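Local coordinates for protein nisin leader peptide-processing serine protease NisP (Lactococcus lactis subsp. lactis, PDB 4MZD) that is a subtilisin-like serine protease that removes the leader peptide from the nisin precursor, probably by the charge-relay mechanism of its family, at residues Thr219-Glu224 against Arg265-Lys270. Sequence-based numbering, arbitrary orientation.
Sequences TNDYQE and RFRSIK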
ATOM      1  N   THR A 219     -19.349 -19.719  11.863  1.00 17.40           N
ATOM      2  CA  THR A 219     -18.896 -19.367  10.522  1.00 16.46           C
ATOM      3  C   THR A 219     -17.431 -18.946  10.521  1.00 14.40           C
ATOM      4  O   THR A 219     -16.786 -18.882  11.564  1.00 14.47           O
ATOM      5  CB  THR A 219     -19.724 -18.208   9.939  1.00 17.74           C
ATOM      6  OG1 THR A 219     -19.387 -16.993  10.621  1.00 17.50           O
ATOM      7  CG2 THR A 219     -21.221 -18.488  10.075  1.00 18.90           C
ATOM      8  N   ASN A 220     -16.906 -18.655   9.337  1.00 13.60           N
ATOM      9  CA  ASN A 220     -15.578 -18.060   9.240  1.00 12.88           C
ATOM     10  C   ASN A 220     -15.564 -17.018   8.123  1.00 12.10           C
ATOM     11  O   ASN A 220     -16.623 -16.618   7.649  1.00 12.91           O
ATOM     12  CB  ASN A 220     -14.485 -19.129   9.081  1.00 13.47           C
ATOM     13  CG  ASN A 220     -14.660 -19.970   7.834  1.00 14.04           C
ATOM     14  OD1 ASN A 220     -14.987 -19.453   6.768  1.00 14.43           O
ATOM     15  ND2 ASN A 220     -14.440 -21.278   7.960  1.00 15.27           N
ATOM     16  N   ASP A 221     -14.379 -16.568   7.715  1.00 11.41           N
ATOM     17  CA  ASP A 221     -14.269 -15.445   6.782  1.00 11.14           C
ATOM     18  C   ASP A 221     -13.977 -15.872   5.346  1.00 10.83           C
ATOM     19  O   ASP A 221     -13.550 -15.053   4.532  1.00 10.90           O
ATOM     20  CB  ASP A 221     -13.171 -14.488   7.249  1.00 11.20           C
ATOM     21  CG  ASP A 221     -13.372 -14.023   8.670  1.00 11.02           C
ATOM     22  OD1 ASP A 221     -14.523 -13.699   9.041  1.00 11.93           O
ATOM     23  OD2 ASP A 221     -12.371 -13.979   9.421  1.00 11.49           O
ATOM     24  N   TYR A 222     -14.225 -17.133   5.012  1.00 11.54           N
ATOM     25  CA  TYR A 222     -13.834 -17.623   3.697  1.00 12.08           C
ATOM     26  C   TYR A 222     -14.556 -16.918   2.549  1.00 11.43           C
ATOM     27  O   TYR A 222     -13.973 -16.725   1.485  1.00 11.51           O
ATOM     28  CB  TYR A 222     -14.028 -19.139   3.606  1.00 12.71           C
ATOM     29  CG  TYR A 222     -13.375 -19.800   2.405  1.00 12.95           C
ATOM     30  CD1 TYR A 222     -12.075 -19.485   2.017  1.00 13.54           C
ATOM     31  CD2 TYR A 222     -14.057 -20.766   1.680  1.00 14.03           C
ATOM     32  CE1 TYR A 222     -11.478 -20.114   0.930  1.00 12.95           C
ATOM     33  CE2 TYR A 222     -13.475 -21.394   0.598  1.00 14.29           C
ATOM     34  CZ  TYR A 222     -12.192 -21.065   0.222  1.00 13.94           C
ATOM     35  OH  TYR A 222     -11.635 -21.723  -0.857  1.00 15.17           O
ATOM     36  N   GLN A 223     -15.809 -16.518   2.748  1.00 12.13           N
ATOM     37  CA  GLN A 223     -16.518 -15.826   1.676  1.00 12.82           C
ATOM     38  C   GLN A 223     -15.815 -14.530   1.279  1.00 12.33           C
ATOM     39  O   GLN A 223     -15.683 -14.240   0.093  1.00 12.09           O
ATOM     40  CB  GLN A 223     -17.982 -15.554   2.030  1.00 14.86           C
ATOM     41  CG  GLN A 223     -18.769 -14.906   0.889  1.00 16.97           C
ATOM     42  CD  GLN A 223     -18.910 -15.810  -0.323  1.00 18.24           C
ATOM     43  OE1 GLN A 223     -19.721 -16.731  -0.322  1.00 19.19           O
ATOM     44  NE2 GLN A 223     -18.125 -15.553  -1.361  1.00 19.04           N
ATOM     45  N   GLU A 224     -15.371 -13.746   2.260  1.00 12.25           N
ATOM     46  CA  GLU A 224     -14.635 -12.524   1.938  1.00 11.90           C
ATOM     47  C   GLU A 224     -13.365 -12.853   1.166  1.00 11.44           C
ATOM     48  O   GLU A 224     -13.008 -12.162   0.214  1.00 11.77           O
ATOM     49  CB  GLU A 224     -14.262 -11.735   3.189  1.00 12.30           C
ATOM     50  CG  GLU A 224     -15.411 -11.044   3.894  1.00 13.59           C
ATOM     51  CD  GLU A 224     -14.906 -10.042   4.915  1.00 13.67           C
ATOM     52  OE1 GLU A 224     -14.486  -8.937   4.511  1.00 13.58           O
ATOM     53  OE2 GLU A 224     -14.897 -10.365   6.121  1.00 15.11           O
ATOM     54  N   ARG A 265      -7.722 -11.290  20.598  1.00 18.55           N
ATOM     55  CA  ARG A 265      -7.837 -10.007  21.280  1.00 19.72           C
ATOM     56  C   ARG A 265      -9.051  -9.227  20.781  1.00 18.97           C
ATOM     57  O   ARG A 265      -9.553  -8.339  21.481  1.00 19.85           O
ATOM     58  CB  ARG A 265      -6.578  -9.163  21.058  1.00 21.41           C
ATOM     59  CG  ARG A 265      -5.282  -9.770  21.570  1.00 23.45           C
ATOM     60  CD  ARG A 265      -4.099  -8.895  21.170  1.00 25.41           C
ATOM     61  NE  ARG A 265      -4.292  -7.509  21.592  1.00 27.04           N
ATOM     62  CZ  ARG A 265      -3.650  -6.467  21.068  1.00 28.14           C
ATOM     63  NH1 ARG A 265      -2.768  -6.645  20.093  1.00 28.43           N
ATOM     64  NH2 ARG A 265      -3.897  -5.243  21.516  1.00 29.02           N
ATOM     65  N   PHE A 266      -9.520  -9.559  19.578  1.00 17.90           N
ATOM     66  CA  PHE A 266     -10.490  -8.724  18.870  1.00 17.47           C
ATOM     67  C   PHE A 266     -11.725  -9.466  18.374  1.00 17.48           C
ATOM     68  O   PHE A 266     -12.660  -8.837  17.870  1.00 18.31           O
ATOM     69  CB  PHE A 266      -9.822  -8.052  17.667  1.00 18.38           C
ATOM     70  CG  PHE A 266      -8.549  -7.332  18.003  1.00 18.94           C
ATOM     71  CD1 PHE A 266      -8.581  -6.135  18.694  1.00 19.73           C
ATOM     72  CD2 PHE A 266      -7.323  -7.849  17.623  1.00 19.26           C
ATOM     73  CE1 PHE A 266      -7.409  -5.467  19.005  1.00 20.64           C
ATOM     74  CE2 PHE A 266      -6.149  -7.190  17.933  1.00 20.05           C
ATOM     75  CZ  PHE A 266      -6.192  -5.998  18.619  1.00 20.41           C
ATOM     76  N   ARG A 267     -11.715 -10.792  18.483  1.00 16.15           N
ATOM     77  CA  ARG A 267     -12.766 -11.623  17.908  1.00 16.61           C
ATOM     78  C   ARG A 267     -13.035 -12.797  18.821  1.00 17.98           C
ATOM     79  O   ARG A 267     -12.228 -13.101  19.696  1.00 19.07           O
ATOM     80  CB  ARG A 267     -12.345 -12.155  16.536  1.00 15.22           C
ATOM     81  CG  ARG A 267     -12.025 -11.074  15.531  1.00 14.35           C
ATOM     82  CD  ARG A 267     -11.649 -11.651  14.184  1.00 12.70           C
ATOM     83  NE  ARG A 267     -11.044 -10.604  13.370  1.00 12.49           N
ATOM     84  CZ  ARG A 267     -10.575 -10.765  12.139  1.00 11.58           C
ATOM     85  NH1 ARG A 267     -10.654 -11.943  11.533  1.00 11.65           N
ATOM     86  NH2 ARG A 267     -10.023  -9.726  11.515  1.00 11.67           N
ATOM     87  N   SER A 268     -14.162 -13.465  18.595  1.00 18.84           N
ATOM     88  CA  SER A 268     -14.557 -14.614  19.398  1.00 20.08           C
ATOM     89  C   SER A 268     -14.368 -15.908  18.610  1.00 19.04           C
ATOM     90  O   SER A 268     -15.226 -16.296  17.820  1.00 19.41           O
ATOM     91  CB  SER A 268     -16.013 -14.475  19.841  1.00 22.04           C
ATOM     92  OG  SER A 268     -16.227 -13.238  20.505  1.00 24.05           O
ATOM     93  N   ILE A 269     -13.239 -16.572  18.837  1.00 19.36           N
ATOM     94  CA  ILE A 269     -12.866 -17.760  18.072  1.00 19.34           C
ATOM     95  C   ILE A 269     -13.210 -19.048  18.818  1.00 20.09           C
ATOM     96  O   ILE A 269     -12.895 -19.193  19.998  1.00 21.18           O
ATOM     97  CB  ILE A 269     -11.358 -17.735  17.729  1.00 19.19           C
ATOM     98  CG1 ILE A 269     -11.045 -16.530  16.834  1.00 19.11           C
ATOM     99  CG2 ILE A 269     -10.933 -19.045  17.081  1.00 19.42           C
ATOM    100  CD1 ILE A 269      -9.573 -16.294  16.589  1.00 19.70           C
ATOM    101  N   LYS A 270     -13.865 -19.975  18.124  1.00 20.20           N
ATOM    102  CA  LYS A 270     -14.287 -21.237  18.723  1.00 21.07           C
ATOM    103  C   LYS A 270     -13.332 -22.366  18.346  1.00 19.72           C
ATOM    104  O   LYS A 270     -12.817 -23.077  19.215  1.00 20.95           O
ATOM    105  CB  LYS A 270     -15.704 -21.592  18.273  1.00 23.21           C
ATOM    106  CG  LYS A 270     -16.237 -22.866  18.911  1.00 25.61           C
ATOM    107  CD  LYS A 270     -17.242 -23.585  18.023  1.00 27.94           C
ATOM    108  CE  LYS A 270     -18.567 -22.845  17.939  1.00 29.75           C
ATOM    109  NZ  LYS A 270     -18.482 -21.615  17.110  1.00 30.84           N
TER
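Arg267 runs extended from CG to NE; chi1 of -59° puts CG anti to the carbonyl carbon, and the extended chain then carries the guanidinium to Asp221. In Asp221, chi1 of -54° likewise sets CG anti to the carbonyl carbon, and its CB points toward the arginine segment. Between the segments the contact is a single salt bridge, with Asp221 OD2 3.4 Å from Arg267 NH1. The carboxylate and guanidinium planes stand 79° apart and only OD2 and NH1 meet, so this is not a coplanar, two-pronged pair. Within the subtilisin-like domain, the salt bridge joins the start of helix 222-238 to the loop between helix 256-264 and strand 275-278, away from the predicted catalytic triad. Tyr215 OH hydrogen-bonds to both Asp221 OD2 and Arg267 NH1 and links the two charged groups. Asp221 OD2 also accepts from Met210 N, while Asp221 OD1 forms a salt bridge with Arg482 NE. Arg267 NE donates to Asn480 O and NH2 to Tyr208 O, which helps fix the rotation of the guanidinium. Asp221 is the N-cap residue of its helix, but its side chain makes no capping bond. Just before it, Asn220 OD1 accepts from Tyr222 N at 3.0 Å, forming an Asx turn.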